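Side-chain contacts in phage tail sheath protein (Desulfitobacterium hafniense, PDB 3HXL), which probably forms the contractile sheath around the tail tube of a phage or prophage-derived tail: residues L103-K108 with I117-Q122; N385-L390 with A420-V425; G48-I53 with I189-A194. One frame throughout, in Å; residues are numbered along the deposited sequence.

Interaction 1 of 3, residues L103-K108 with I117-Q122; sequences LTVTAK and ITLVIQ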
loop_
_atom_site.group_PDB
_atom_site.type_symbol
_atom_site.label_atom_id
_atom_site.label_comp_id
_atom_site.label_asym_id
_atom_site.label_seq_id
_atom_site.Cartn_x
_atom_site.Cartn_y
_atom_site.Cartn_z
ATOM N N LEU A 103 -13.917 37.968 12.197
ATOM C CA LEU A 103 -13.264 36.892 11.464
ATOM C C LEU A 103 -13.083 35.584 12.215
ATOM O O LEU A 103 -12.664 35.563 13.371
ATOM C CB LEU A 103 -11.887 37.354 10.978
ATOM C CG LEU A 103 -11.062 36.323 10.200
ATOM C CD1 LEU A 103 -11.714 36.061 8.853
ATOM C CD2 LEU A 103 -9.639 36.847 10.013
ATOM N N THR A 104 -13.408 34.491 11.539
ATOM C CA THR A 104 -13.224 33.168 12.107
ATOM C C THR A 104 -12.329 32.431 11.125
ATOM O O THR A 104 -12.546 32.488 9.912
ATOM C CB THR A 104 -14.562 32.420 12.278
ATOM O OG1 THR A 104 -15.287 32.978 13.383
ATOM C CG2 THR A 104 -14.312 30.942 12.547
ATOM N N VAL A 105 -11.297 31.784 11.658
ATOM C CA VAL A 105 -10.346 31.024 10.855
ATOM C C VAL A 105 -10.445 29.578 11.321
ATOM O O VAL A 105 -10.234 29.282 12.498
ATOM C CB VAL A 105 -8.899 31.508 11.075
ATOM C CG1 VAL A 105 -7.961 30.796 10.107
ATOM C CG2 VAL A 105 -8.824 33.012 10.888
ATOM N N THR A 106 -10.767 28.691 10.390
ATOM C CA THR A 106 -10.933 27.278 10.692
ATOM C C THR A 106 -10.009 26.413 9.838
ATOM O O THR A 106 -9.875 26.636 8.633
ATOM C CB THR A 106 -12.394 26.859 10.443
ATOM O OG1 THR A 106 -13.266 27.787 11.104
ATOM C CG2 THR A 106 -12.654 25.458 10.967
ATOM N N ALA A 107 -9.370 25.436 10.474
ATOM C CA ALA A 107 -8.463 24.523 9.785
ATOM C C ALA A 107 -9.173 23.852 8.612
ATOM O O ALA A 107 -10.376 23.586 8.670
ATOM C CB ALA A 107 -7.953 23.468 10.759
ATOM N N LYS A 108 -8.424 23.577 7.548
ATOM C CA LYS A 108 -8.985 22.938 6.363
ATOM C C LYS A 108 -9.427 21.512 6.678
ATOM O O LYS A 108 -10.460 21.049 6.193
ATOM C CB LYS A 108 -7.951 22.920 5.232
ATOM C CG LYS A 108 -8.481 22.394 3.903
ATOM C CD LYS A 108 -7.420 22.496 2.817
ATOM C CE LYS A 108 -7.937 22.014 1.469
ATOM N NZ LYS A 108 -6.871 22.111 0.430
ATOM N N ILE A 117 -1.420 25.978 13.902
ATOM C CA ILE A 117 -1.669 27.117 13.031
ATOM C C ILE A 117 -1.942 28.352 13.879
ATOM O O ILE A 117 -2.620 28.275 14.904
ATOM C CB ILE A 117 -2.884 26.860 12.121
ATOM C CG1 ILE A 117 -2.722 25.512 11.410
ATOM C CG2 ILE A 117 -3.008 27.980 11.089
ATOM C CD1 ILE A 117 -3.901 25.126 10.540
ATOM N N THR A 118 -1.408 29.488 13.452
ATOM C CA THR A 118 -1.617 30.737 14.173
ATOM C C THR A 118 -1.929 31.860 13.197
ATOM O O THR A 118 -1.264 32.012 12.170
ATOM C CB THR A 118 -0.376 31.131 15.004
ATOM O OG1 THR A 118 -0.127 30.129 15.995
ATOM C CG2 THR A 118 -0.600 32.471 15.701
ATOM N N LEU A 119 -2.951 32.640 13.528
ATOM C CA LEU A 119 -3.370 33.760 12.694
ATOM C C LEU A 119 -2.694 35.051 13.141
ATOM O O LEU A 119 -2.570 35.317 14.335
ATOM C CB LEU A 119 -4.887 33.935 12.777
ATOM C CG LEU A 119 -5.442 35.227 12.172
ATOM C CD1 LEU A 119 -5.317 35.180 10.661
ATOM C CD2 LEU A 119 -6.894 35.403 12.586
ATOM N N VAL A 120 -2.258 35.842 12.168
ATOM C CA VAL A 120 -1.616 37.122 12.430
ATOM C C VAL A 120 -2.247 38.172 11.515
ATOM O O VAL A 120 -2.264 38.012 10.290
ATOM C CB VAL A 120 -0.091 37.055 12.162
ATOM C CG1 VAL A 120 0.536 38.437 12.345
ATOM C CG2 VAL A 120 0.561 36.061 13.118
ATOM N N ILE A 121 -2.780 39.232 12.120
ATOM C CA ILE A 121 -3.421 40.321 11.381
ATOM C C ILE A 121 -2.801 41.643 11.824
ATOM O O ILE A 121 -2.967 42.072 12.965
ATOM C CB ILE A 121 -4.950 40.361 11.648
ATOM C CG1 ILE A 121 -5.584 39.030 11.237
ATOM C CG2 ILE A 121 -5.594 41.489 10.851
ATOM C CD1 ILE A 121 -7.063 38.935 11.565
ATOM N N GLN A 122 -2.072 42.273 10.913
ATOM C CA GLN A 122 -1.412 43.534 11.202
ATOM C C GLN A 122 -1.706 44.551 10.110
ATOM O O GLN A 122 -1.763 44.215 8.925
ATOM C CB GLN A 122 0.101 43.312 11.319
ATOM C CG GLN A 122 0.504 42.409 12.477
ATOM C CD GLN A 122 0.450 43.115 13.822
ATOM O OE1 GLN A 122 1.281 43.976 14.112
ATOM N NE2 GLN A 122 -0.536 42.761 14.644
#
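Val105 and Leu119 meet at the tightest point of this contact, where Val105 CG2 lies 3.5 Å from Leu119 CD2. Their strands run nearly antiparallel, at 154°, but with axes 9.1 Å apart no hydrogen bond joins them; interdigitating methyl groups make up the interface. Leu119 CG stands anti to the backbone N (chi1 169°), which carries the forked end of the side chain across to the facing strand. There CD2 also reaches Leu103 CD2 at 4.0 Å, while CD1 stays farther from Val105. Leu103 sends this same CD2 methyl on to Ile121 CD1, 3.7 Å away, so that one branch touches two residues of the opposite strand. In all three of these pairs the side chains cross at a slant, with none running alongside another. Packing is looser toward the other end, where Ala107 CB touches Ile117 CD1 at 4.4 Å. The outward-facing Thr104 and Thr106, like Thr118 and Val120, are partly exposed on the outer surfaces, and Thr104 OG1 bonds there to Thr99 OG1. Phe161 packs on Leu103 and Val105, and Val159 on Val105 and Ile117; on the other sheet Val133 packs on Leu119 and Phe131 on Ile121. Two antiparallel sheets, one containing strand 103-107 and the other strand 117-123, thus press their apolar faces together, the arrangement of a beta-sandwich, here that of the tail sheath beta-sandwich domain.

Interaction 2 of 3, residues N385-L390 with A420-V425; sequences NYMNTL and AYAWPV
The backbones of helix 373-392 and strand 415-422 come nearest where Met387 CA stands 8.0 Å from Ala422 CA, and no hydrogen bond links the two segments. This is helix-on-sheet packing within the tail sheath C-terminal domain, the strand being the central one of a three-stranded antiparallel sheet. Met387, present as selenomethionine, is the one residue of 385-390 that touches 420-425. Its CG lies beside the backbone N (chi1 -64°), and further bends about CB-CG and CG-SE fold the chain so that the terminal CE methyl, not the selenium, meets the strand. CE comes against the side of the Ala422 CA–CB bond, 3.4 Å from Ala422 CB, closer than two methyl groups usually approach. It also passes the carbonyl of the preceding residue, with CE 4.1 Å from Tyr421 O, while the Tyr421 ring turns to the other side of the sheet. Leu405 of the adjacent strand and Phe399 also touch Met387, which is buried. On the helix, Asn385 O accepts two bonds from Thr389, one from N and one from OG1, which reach it from opposite faces of its carbonyl plane; the OG1 donor lies 3.0 Å from Asn385 O.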
loop_
_atom_site.group_PDB
_atom_site.type_symbol
_atom_site.label_atom_id
_atom_site.label_comp_id
_atom_site.label_asym_id
_atom_site.label_seq_id
_atom_site.Cartn_x
_atom_site.Cartn_y
_atom_site.Cartn_z
ATOM N N ASN A 385 4.142 -18.351 -24.644
ATOM C CA ASN A 385 5.024 -17.196 -24.731
ATOM C C ASN A 385 5.143 -16.523 -23.375
ATOM O O ASN A 385 6.220 -16.061 -22.997
ATOM C CB ASN A 385 4.505 -16.200 -25.761
ATOM C CG ASN A 385 4.559 -16.754 -27.168
ATOM O OD1 ASN A 385 5.525 -17.422 -27.543
ATOM N ND2 ASN A 385 3.530 -16.474 -27.958
ATOM N N TYR A 386 4.031 -16.471 -22.647
ATOM C CA TYR A 386 4.021 -15.859 -21.325
ATOM C C TYR A 386 4.916 -16.657 -20.383
ATOM O O TYR A 386 5.743 -16.092 -19.669
ATOM C CB TYR A 386 2.599 -15.828 -20.756
ATOM C CG TYR A 386 2.530 -15.314 -19.333
ATOM C CD1 TYR A 386 2.393 -13.951 -19.065
ATOM C CD2 TYR A 386 2.644 -16.189 -18.252
ATOM C CE1 TYR A 386 2.371 -13.474 -17.754
ATOM C CE2 TYR A 386 2.626 -15.724 -16.941
ATOM C CZ TYR A 386 2.491 -14.371 -16.697
ATOM O OH TYR A 386 2.486 -13.912 -15.397
HETATM N N MSE A 387 4.742 -17.974 -20.380
HETATM C CA MSE A 387 5.537 -18.821 -19.508
HETATM C C MSE A 387 7.016 -18.739 -19.863
HETATM O O MSE A 387 7.872 -18.775 -18.979
HETATM C CB MSE A 387 5.043 -20.265 -19.581
HETATM C CG MSE A 387 3.620 -20.454 -19.058
HETATM SE SE MSE A 387 3.421 -19.965 -17.172
HETATM C CE MSE A 387 4.311 -21.487 -16.390
ATOM N N ASN A 388 7.324 -18.617 -21.152
ATOM C CA ASN A 388 8.717 -18.512 -21.568
ATOM C C ASN A 388 9.327 -17.220 -21.037
ATOM O O ASN A 388 10.507 -17.180 -20.690
ATOM C CB ASN A 388 8.839 -18.572 -23.094
ATOM C CG ASN A 388 8.675 -19.982 -23.628
ATOM O OD1 ASN A 388 9.126 -20.946 -23.004
ATOM N ND2 ASN A 388 8.046 -20.111 -24.790
ATOM N N THR A 389 8.518 -16.167 -20.966
ATOM C CA THR A 389 8.986 -14.882 -20.457
ATOM C C THR A 389 9.330 -14.995 -18.972
ATOM O O THR A 389 10.290 -14.382 -18.499
ATOM C CB THR A 389 7.919 -13.789 -20.648
ATOM O OG1 THR A 389 7.634 -13.646 -22.043
ATOM C CG2 THR A 389 8.407 -12.455 -20.100
ATOM N N LEU A 390 8.541 -15.777 -18.238
ATOM C CA LEU A 390 8.792 -15.972 -16.813
ATOM C C LEU A 390 10.089 -16.746 -16.625
ATOM O O LEU A 390 10.849 -16.493 -15.692
ATOM C CB LEU A 390 7.643 -16.745 -16.154
ATOM C CG LEU A 390 6.355 -15.976 -15.852
ATOM C CD1 LEU A 390 5.323 -16.913 -15.237
ATOM C CD2 LEU A 390 6.667 -14.838 -14.886
ATOM N N ALA A 420 -1.367 -26.465 -17.160
ATOM C CA ALA A 420 0.060 -26.220 -17.309
ATOM C C ALA A 420 0.839 -26.592 -16.057
ATOM O O ALA A 420 0.269 -26.771 -14.980
ATOM C CB ALA A 420 0.298 -24.754 -17.635
ATOM N N TYR A 421 2.149 -26.716 -16.216
ATOM C CA TYR A 421 3.029 -27.005 -15.097
ATOM C C TYR A 421 4.027 -25.878 -15.019
ATOM O O TYR A 421 4.691 -25.554 -16.001
ATOM C CB TYR A 421 3.768 -28.327 -15.285
ATOM C CG TYR A 421 2.940 -29.524 -14.909
ATOM C CD1 TYR A 421 2.373 -29.630 -13.637
ATOM C CD2 TYR A 421 2.715 -30.552 -15.823
ATOM C CE1 TYR A 421 1.602 -30.731 -13.288
ATOM C CE2 TYR A 421 1.945 -31.656 -15.483
ATOM C CZ TYR A 421 1.391 -31.739 -14.215
ATOM O OH TYR A 421 0.630 -32.831 -13.875
ATOM N N ALA A 422 4.109 -25.264 -13.845
ATOM C CA ALA A 422 5.036 -24.169 -13.618
ATOM C C ALA A 422 5.950 -24.585 -12.482
ATOM O O ALA A 422 5.489 -25.087 -11.457
ATOM C CB ALA A 422 4.281 -22.909 -13.248
ATOM N N TRP A 423 7.247 -24.378 -12.668
ATOM C CA TRP A 423 8.220 -24.743 -11.653
ATOM C C TRP A 423 8.915 -23.492 -11.124
ATOM O O TRP A 423 9.842 -22.982 -11.751
ATOM C CB TRP A 423 9.258 -25.691 -12.251
ATOM C CG TRP A 423 9.728 -26.741 -11.309
ATOM C CD1 TRP A 423 10.009 -26.587 -9.982
ATOM C CD2 TRP A 423 10.001 -28.109 -11.623
ATOM N NE1 TRP A 423 10.440 -27.778 -9.448
ATOM C CE2 TRP A 423 10.443 -28.730 -10.433
ATOM C CE3 TRP A 423 9.913 -28.875 -12.794
ATOM C CZ2 TRP A 423 10.803 -30.080 -10.381
ATOM C CZ3 TRP A 423 10.270 -30.220 -12.743
ATOM C CH2 TRP A 423 10.708 -30.808 -11.542
ATOM N N PRO A 424 8.465 -22.968 -9.972
ATOM C CA PRO A 424 9.081 -21.769 -9.392
ATOM C C PRO A 424 10.546 -22.049 -9.074
ATOM O O PRO A 424 10.883 -23.143 -8.627
ATOM C CB PRO A 424 8.262 -21.538 -8.124
ATOM C CG PRO A 424 6.921 -22.081 -8.487
ATOM C CD PRO A 424 7.276 -23.367 -9.198
ATOM N N VAL A 425 11.408 -21.066 -9.300
ATOM C CA VAL A 425 12.833 -21.238 -9.031
ATOM C C VAL A 425 13.117 -21.666 -7.595
ATOM O O VAL A 425 13.993 -22.495 -7.345
ATOM C CB VAL A 425 13.612 -19.946 -9.315
ATOM C CG1 VAL A 425 13.682 -19.706 -10.807
ATOM C CG2 VAL A 425 12.937 -18.774 -8.619
#

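Interaction 3 of 3, residues G48-I53 with I189-A194; sequences GKMITI and IDYLAA
Met50, a selenomethionine in the sequence just before strand 51-54, points its CE methyl at helix 185-195 and into the angle between Tyr191 and Ala194. The chain leaves the backbone with CG roughly anti to N (chi1 -156°), then bends twice, so that the methyl leads and SE follows behind it. Against Tyr191 the approach is oblique, with Met50 CE 4.1 Å from Tyr191 CE1. Ala194, one helical turn later, offers a smaller surface, its CB 4.1 Å from the same Met50 CE. The methyl comes slightly nearer the backbone there, with Met50 CE 3.9 Å from Ala194 C. Tyr191 has its CG anti to N (chi1 166°), and this brings the ring down from the helix toward the sheet, where OH bonds to Ser37 OG and the ring meets Tyr88. Phe198 and Leu86 also pack against Met50, which remains partly exposed, whereas Tyr191 is buried. Phe216 of helix 210-227 touches Tyr191 as well. A helix thus packs over a mixed, partly parallel sheet, to which strands 35-40, 51-54 and 84-89 belong, the layering characteristic of alpha/beta domains.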
loop_
_atom_site.group_PDB
_atom_site.type_symbol
_atom_site.label_atom_id
_atom_site.label_comp_id
_atom_site.label_asym_id
_atom_site.label_seq_id
_atom_site.Cartn_x
_atom_site.Cartn_y
_atom_site.Cartn_z
ATOM N N GLY A 48 -11.347 9.534 4.842
ATOM C CA GLY A 48 -12.202 8.616 4.101
ATOM C C GLY A 48 -12.183 8.707 2.591
ATOM O O GLY A 48 -13.194 8.466 1.929
ATOM N N LYS A 49 -11.026 9.044 2.042
ATOM C CA LYS A 49 -10.871 9.175 0.605
ATOM C C LYS A 49 -9.462 8.708 0.273
ATOM O O LYS A 49 -8.494 9.231 0.817
ATOM C CB LYS A 49 -11.031 10.638 0.201
ATOM C CG LYS A 49 -11.270 10.827 -1.275
ATOM C CD LYS A 49 -12.681 10.395 -1.631
ATOM C CE LYS A 49 -13.694 11.329 -0.982
ATOM N NZ LYS A 49 -15.100 10.931 -1.276
HETATM N N MSE A 50 -9.350 7.728 -0.615
HETATM C CA MSE A 50 -8.050 7.194 -0.979
HETATM C C MSE A 50 -7.119 8.254 -1.556
HETATM O O MSE A 50 -7.463 8.964 -2.505
HETATM C CB MSE A 50 -8.209 6.049 -1.974
HETATM C CG MSE A 50 -7.032 5.072 -1.962
HETATM SE SE MSE A 50 -6.852 4.060 -0.309
HETATM C CE MSE A 50 -8.268 2.798 -0.563
ATOM N N ILE A 51 -5.936 8.344 -0.958
ATOM C CA ILE A 51 -4.906 9.288 -1.369
ATOM C C ILE A 51 -3.806 8.492 -2.052
ATOM O O ILE A 51 -3.333 7.487 -1.522
ATOM C CB ILE A 51 -4.319 10.013 -0.148
ATOM C CG1 ILE A 51 -5.433 10.788 0.561
ATOM C CG2 ILE A 51 -3.193 10.955 -0.573
ATOM C CD1 ILE A 51 -5.003 11.420 1.867
ATOM N N THR A 52 -3.405 8.940 -3.232
ATOM C CA THR A 52 -2.372 8.251 -3.980
ATOM C C THR A 52 -1.072 9.034 -3.881
ATOM O O THR A 52 -1.033 10.226 -4.174
ATOM C CB THR A 52 -2.778 8.092 -5.454
ATOM O OG1 THR A 52 -3.964 7.296 -5.533
ATOM C CG2 THR A 52 -1.668 7.414 -6.243
ATOM N N ILE A 53 -0.018 8.359 -3.439
ATOM C CA ILE A 53 1.284 8.988 -3.296
ATOM C C ILE A 53 2.330 8.150 -4.009
ATOM O O ILE A 53 2.484 6.961 -3.729
ATOM C CB ILE A 53 1.679 9.115 -1.814
ATOM C CG1 ILE A 53 0.612 9.917 -1.069
ATOM C CG2 ILE A 53 3.054 9.778 -1.695
ATOM C CD1 ILE A 53 0.850 10.047 0.411
ATOM N N ILE A 189 -13.785 -0.838 7.988
ATOM C CA ILE A 189 -14.677 -1.505 7.062
ATOM C C ILE A 189 -14.833 -0.605 5.847
ATOM O O ILE A 189 -14.868 -1.078 4.715
ATOM C CB ILE A 189 -16.064 -1.769 7.705
ATOM C CG1 ILE A 189 -15.921 -2.758 8.862
ATOM C CG2 ILE A 189 -17.031 -2.302 6.658
ATOM C CD1 ILE A 189 -15.313 -4.105 8.459
ATOM N N ASP A 190 -14.917 0.701 6.086
ATOM C CA ASP A 190 -15.051 1.655 4.999
ATOM C C ASP A 190 -13.780 1.578 4.146
ATOM O O ASP A 190 -13.839 1.600 2.918
ATOM C CB ASP A 190 -15.230 3.078 5.551
ATOM C CG ASP A 190 -16.367 3.180 6.561
ATOM O OD1 ASP A 190 -17.353 2.429 6.426
ATOM O OD2 ASP A 190 -16.282 4.023 7.481
ATOM N N TYR A 191 -12.631 1.485 4.810
ATOM C CA TYR A 191 -11.345 1.384 4.113
ATOM C C TYR A 191 -11.337 0.195 3.159
ATOM O O TYR A 191 -11.124 0.355 1.962
ATOM C CB TYR A 191 -10.197 1.212 5.115
ATOM C CG TYR A 191 -8.890 0.757 4.475
ATOM C CD1 TYR A 191 -8.214 1.568 3.557
ATOM C CD2 TYR A 191 -8.341 -0.492 4.775
ATOM C CE1 TYR A 191 -7.020 1.144 2.954
ATOM C CE2 TYR A 191 -7.151 -0.920 4.178
ATOM C CZ TYR A 191 -6.500 -0.098 3.275
ATOM O OH TYR A 191 -5.320 -0.518 2.702
ATOM N N LEU A 192 -11.566 -0.998 3.702
ATOM C CA LEU A 192 -11.561 -2.215 2.891
ATOM C C LEU A 192 -12.473 -2.115 1.680
ATOM O O LEU A 192 -12.128 -2.575 0.594
ATOM C CB LEU A 192 -11.960 -3.424 3.743
ATOM C CG LEU A 192 -10.958 -3.787 4.844
ATOM C CD1 LEU A 192 -11.501 -4.913 5.698
ATOM C CD2 LEU A 192 -9.630 -4.190 4.200
ATOM N N ALA A 193 -13.641 -1.513 1.859
ATOM C CA ALA A 193 -14.574 -1.374 0.753
ATOM C C ALA A 193 -13.977 -0.474 -0.322
ATOM O O ALA A 193 -14.086 -0.756 -1.509
ATOM C CB ALA A 193 -15.894 -0.794 1.251
ATOM N N ALA A 194 -13.337 0.610 0.101
ATOM C CA ALA A 194 -12.744 1.554 -0.838
ATOM C C ALA A 194 -11.525 0.991 -1.560
ATOM O O ALA A 194 -11.359 1.195 -2.760
ATOM C CB ALA A 194 -12.363 2.833 -0.113
#

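How the interactions relate
The three contacts are spread along an elongated chain. Interaction 3 lies nearest the middle, about 11 Å from the chain's centre, while interactions 1 and 2 fall on opposite sides of that centre, with their own centres 61 Å apart. Interaction 3 is 30 Å from interaction 1 and 35 Å from interaction 2, centre to centre, and even the closest pair, 1 and 3, leaves about 11 Å between nearest atoms. In sequence, residues 48-53 and 189-194 bracket the beta-sandwich region, so interaction 3 joins the domain III N-terminal region to the subtilisin-like region. Interactions 1 and 2 each lie within one domain, the beta-sandwich and the C-terminal one, and no contact touches another.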